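Local coordinates for protein B-cell differentiation antigen CD72 (Mus musculus, PDB 5B1R) that acts as a co-receptor of the B-cell receptor with positive and negative roles, and recognises the Sm/RNP self-antigen to inhibit receptor signalling, at residues R24-S29 against S68-M73. The protein carries 2 engineered substitutions. Numbering follows the deposited sequence.
Sequences RSLEES and SYWIQM. Unlike the reference sequence in segment 24-29: Arg24 (reference Gly).
Trp70, on the short strand 69-70, lays its indole against the first turn of helix 26-35, joining the two in the extracellular C-type lectin-like domain of CD72. Apolar packing comes from Leu26. Its CB sits over the centre of the six-membered ring, 3.9 Å from the centroid and 11° off the normal, a CH-pi contact. CG stands anti to the backbone N (chi1 -176°), and from it CD2 reaches Trp70 CB at 3.8 Å. A leucine suits this place because it offers CH groups to both the ring and its stem.

The polar link is made at the pyrrole nitrogen. Trp70 NE1 donates to Arg24 O at 2.9 Å, a bent bond (134° at the hydrogen) whose acceptor lies almost in the ring plane; a weak bond to Glu107 O also uses this N-H. Leu26 N lies over the indole face, 3.4 Å from Trp70 NE1, but both are donors and no bond forms. Tryptophan thus combines a broad apolar face with one donor for a backbone carbonyl. The ring of His109 also meets the indole edge-to-face.

Serines order the helix start. Ser25 is the N-cap, its OG accepting from Glu28 N at 3.0 Å. Ser29, whose short side chain fits between helix and indole, places OG 3.4 Å from Trp70 CD1 while donating that hydroxyl to Ser25 O, which Ser29 N reaches from the opposite face.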
ATOM      1  N   ARG A  24       2.481  -6.995 -10.762  1.00 12.36           N
ATOM      2  CA  ARG A  24       2.095  -8.316 -10.270  1.00 12.12           C
ATOM      3  C   ARG A  24       0.608  -8.338  -9.940  1.00 11.51           C
ATOM      4  O   ARG A  24      -0.005  -7.302  -9.698  1.00 12.12           O
ATOM      5  CB  ARG A  24       2.844  -8.693  -8.988  1.00 12.37           C
ATOM      6  CG  ARG A  24       4.351  -8.611  -9.036  1.00 12.28           C
ATOM      7  CD  ARG A  24       4.929  -9.072  -7.716  1.00 12.41           C
ATOM      8  NE  ARG A  24       6.396  -9.015  -7.699  1.00 12.51           N
ATOM      9  CZ  ARG A  24       7.107  -7.965  -7.323  1.00 11.58           C
ATOM     10  NH1 ARG A  24       6.503  -6.861  -6.923  1.00 12.18           N
ATOM     11  NH2 ARG A  24       8.438  -8.049  -7.358  1.00 12.23           N
ATOM     12  N   SER A  25       0.044  -9.534  -9.872  1.00 11.80           N
ATOM     13  CA  SER A  25      -1.277  -9.721  -9.276  1.00 11.45           C
ATOM     14  C   SER A  25      -1.231  -9.368  -7.793  1.00 11.39           C
ATOM     15  O   SER A  25      -0.154  -9.187  -7.214  1.00 11.49           O
ATOM     16  CB  SER A  25      -1.701 -11.174  -9.412  1.00 12.94           C
ATOM     17  OG  SER A  25      -0.824 -12.004  -8.664  1.00 13.67           O
ATOM     18  N   LEU A  26      -2.396  -9.295  -7.163  1.00 11.35           N
ATOM     19  CA  LEU A  26      -2.411  -9.040  -5.739  1.00 11.25           C
ATOM     20  C   LEU A  26      -1.669 -10.140  -4.998  1.00 11.88           C
ATOM     21  O   LEU A  26      -0.833  -9.860  -4.146  1.00 12.28           O
ATOM     22  CB  LEU A  26      -3.845  -8.836  -5.216  1.00 12.00           C
ATOM     23  CG  LEU A  26      -3.984  -8.460  -3.723  1.00 12.08           C
ATOM     24  CD1 LEU A  26      -3.809  -9.633  -2.750  1.00 14.67           C
ATOM     25  CD2 LEU A  26      -3.070  -7.296  -3.339  1.00 12.30           C
ATOM     26  N   GLU A  27      -2.002 -11.392  -5.316  1.00 13.05           N
ATOM     27  CA  GLU A  27      -1.406 -12.523  -4.622  1.00 15.46           C
ATOM     28  C   GLU A  27       0.109 -12.510  -4.773  1.00 13.28           C
ATOM     29  O   GLU A  27       0.836 -12.762  -3.803  1.00 15.01           O
ATOM     30  CB  GLU A  27      -1.981 -13.825  -5.175  1.00 18.92           C
ATOM     31  CG  GLU A  27      -1.324 -15.103  -4.697  1.00 26.99           C
ATOM     32  CD  GLU A  27      -2.056 -16.334  -5.203  1.00 32.84           C
ATOM     33  OE1 GLU A  27      -3.221 -16.536  -4.801  1.00 36.57           O
ATOM     34  OE2 GLU A  27      -1.480 -17.093  -6.009  1.00 36.78           O
ATOM     35  N   GLU A  28       0.600 -12.229  -5.982  1.00 12.48           N
ATOM     36  CA  GLU A  28       2.051 -12.219  -6.171  1.00 13.09           C
ATOM     37  C   GLU A  28       2.689 -11.004  -5.480  1.00 12.09           C
ATOM     38  O   GLU A  28       3.825 -11.087  -5.005  1.00 13.45           O
ATOM     39  CB  GLU A  28       2.398 -12.315  -7.661  1.00 14.85           C
ATOM     40  CG  GLU A  28       2.119 -13.700  -8.254  1.00 17.49           C
ATOM     41  CD  GLU A  28       2.951 -14.799  -7.617  1.00 21.16           C
ATOM     42  OE1 GLU A  28       4.174 -14.618  -7.501  1.00 26.15           O
ATOM     43  OE2 GLU A  28       2.376 -15.855  -7.258  1.00 21.35           O
ATOM     44  N   SER A  29       1.959  -9.889  -5.398  1.00 11.40           N
ATOM     45  CA  SER A  29       2.442  -8.732  -4.637  1.00 11.61           C
ATOM     46  C   SER A  29       2.540  -9.077  -3.142  1.00 11.57           C
ATOM     47  O   SER A  29       3.526  -8.742  -2.475  1.00 12.23           O
ATOM     48  CB  SER A  29       1.524  -7.519  -4.851  1.00 10.75           C
ATOM     49  OG  SER A  29       1.482  -7.117  -6.219  1.00 11.14           O
ATOM     50  N   SER A  68      -1.869   2.556 -10.553  1.00 12.65           N
ATOM     51  CA  SER A  68      -2.604   2.145  -9.358  1.00 11.78           C
ATOM     52  C   SER A  68      -1.771   1.132  -8.618  1.00 10.77           C
ATOM     53  O   SER A  68      -1.096   0.307  -9.246  1.00 13.48           O
ATOM     54  CB  SER A  68      -3.923   1.487  -9.723  1.00 14.42           C
ATOM     55  OG  SER A  68      -4.769   2.357 -10.450  1.00 17.30           O
ATOM     56  N   TYR A  69      -1.823   1.191  -7.287  1.00  9.66           N
ATOM     57  CA  TYR A  69      -0.940   0.365  -6.463  1.00  9.23           C
ATOM     58  C   TYR A  69      -1.723  -0.600  -5.592  1.00  8.57           C
ATOM     59  O   TYR A  69      -2.585  -0.178  -4.821  1.00  9.76           O
ATOM     60  CB  TYR A  69      -0.067   1.245  -5.554  1.00  9.01           C
ATOM     61  CG  TYR A  69       0.903   2.107  -6.341  1.00  9.72           C
ATOM     62  CD1 TYR A  69       0.496   3.302  -6.913  1.00 10.47           C
ATOM     63  CD2 TYR A  69       2.226   1.703  -6.517  1.00 10.55           C
ATOM     64  CE1 TYR A  69       1.370   4.066  -7.668  1.00 11.53           C
ATOM     65  CE2 TYR A  69       3.117   2.466  -7.260  1.00 10.53           C
ATOM     66  CZ  TYR A  69       2.686   3.651  -7.827  1.00 10.79           C
ATOM     67  OH  TYR A  69       3.550   4.431  -8.573  1.00 13.29           O
ATOM     68  N   TRP A  70      -1.406  -1.889  -5.673  1.00  9.17           N
ATOM     69  CA  TRP A  70      -1.969  -2.838  -4.718  1.00  9.33           C
ATOM     70  C   TRP A  70      -1.571  -2.485  -3.284  1.00  8.70           C
ATOM     71  O   TRP A  70      -0.398  -2.197  -3.011  1.00  9.10           O
ATOM     72  CB  TRP A  70      -1.510  -4.263  -5.012  1.00  9.63           C
ATOM     73  CG  TRP A  70      -2.057  -4.924  -6.240  1.00  8.94           C
ATOM     74  CD1 TRP A  70      -1.330  -5.498  -7.228  1.00 10.26           C
ATOM     75  CD2 TRP A  70      -3.438  -5.153  -6.553  1.00  9.92           C
ATOM     76  NE1 TRP A  70      -2.172  -6.062  -8.158  1.00 10.71           N
ATOM     77  CE2 TRP A  70      -3.476  -5.861  -7.773  1.00 10.38           C
ATOM     78  CE3 TRP A  70      -4.646  -4.816  -5.929  1.00 10.79           C
ATOM     79  CZ2 TRP A  70      -4.680  -6.267  -8.370  1.00 11.73           C
ATOM     80  CZ3 TRP A  70      -5.832  -5.197  -6.532  1.00 10.89           C
ATOM     81  CH2 TRP A  70      -5.840  -5.911  -7.741  1.00 11.14           C
ATOM     82  N   ILE A  71      -2.544  -2.562  -2.378  1.00  9.15           N
ATOM     83  CA  ILE A  71      -2.324  -2.364  -0.949  1.00  9.35           C
ATOM     84  C   ILE A  71      -3.121  -3.433  -0.190  1.00  9.37           C
ATOM     85  O   ILE A  71      -3.843  -4.244  -0.785  1.00  9.84           O
ATOM     86  CB  ILE A  71      -2.746  -0.936  -0.486  1.00  8.67           C
ATOM     87  CG1 ILE A  71      -4.244  -0.675  -0.722  1.00  9.56           C
ATOM     88  CG2 ILE A  71      -1.876   0.128  -1.175  1.00  9.43           C
ATOM     89  CD1 ILE A  71      -4.789   0.447   0.118  1.00 11.02           C
ATOM     90  N   GLN A  72      -3.007  -3.417   1.136  1.00  9.18           N
ATOM     91  CA  GLN A  72      -3.784  -4.326   1.962  1.00  9.61           C
ATOM     92  C   GLN A  72      -5.281  -4.073   1.816  1.00  8.95           C
ATOM     93  O   GLN A  72      -5.744  -2.936   1.903  1.00  9.44           O
ATOM     94  CB  GLN A  72      -3.414  -4.129   3.422  1.00 11.70           C
ATOM     95  CG  GLN A  72      -4.178  -5.042   4.362  1.00 14.43           C
ATOM     96  CD  GLN A  72      -3.976  -4.654   5.812  1.00 14.43           C
ATOM     97  OE1 GLN A  72      -2.986  -5.037   6.428  1.00 14.63           O
ATOM     98  NE2 GLN A  72      -4.899  -3.870   6.354  1.00 17.56           N
ATOM     99  N   MET A  73      -6.046  -5.133   1.626  1.00  9.69           N
ATOM    100  CA  MET A  73      -7.493  -5.033   1.623  1.00  9.90           C
ATOM    101  C   MET A  73      -7.982  -4.547   2.991  1.00 10.12           C
ATOM    102  O   MET A  73      -7.502  -4.992   4.040  1.00 11.59           O
ATOM    103  CB  MET A  73      -8.094  -6.409   1.327  1.00 12.68           C
ATOM    104  CG  MET A  73      -9.596  -6.384   1.232  1.00 15.22           C
ATOM    105  SD  MET A  73     -10.351  -8.002   1.028  1.00 20.29           S
ATOM    106  CE  MET A  73      -9.868  -8.823   2.540  1.00 25.64           C
TER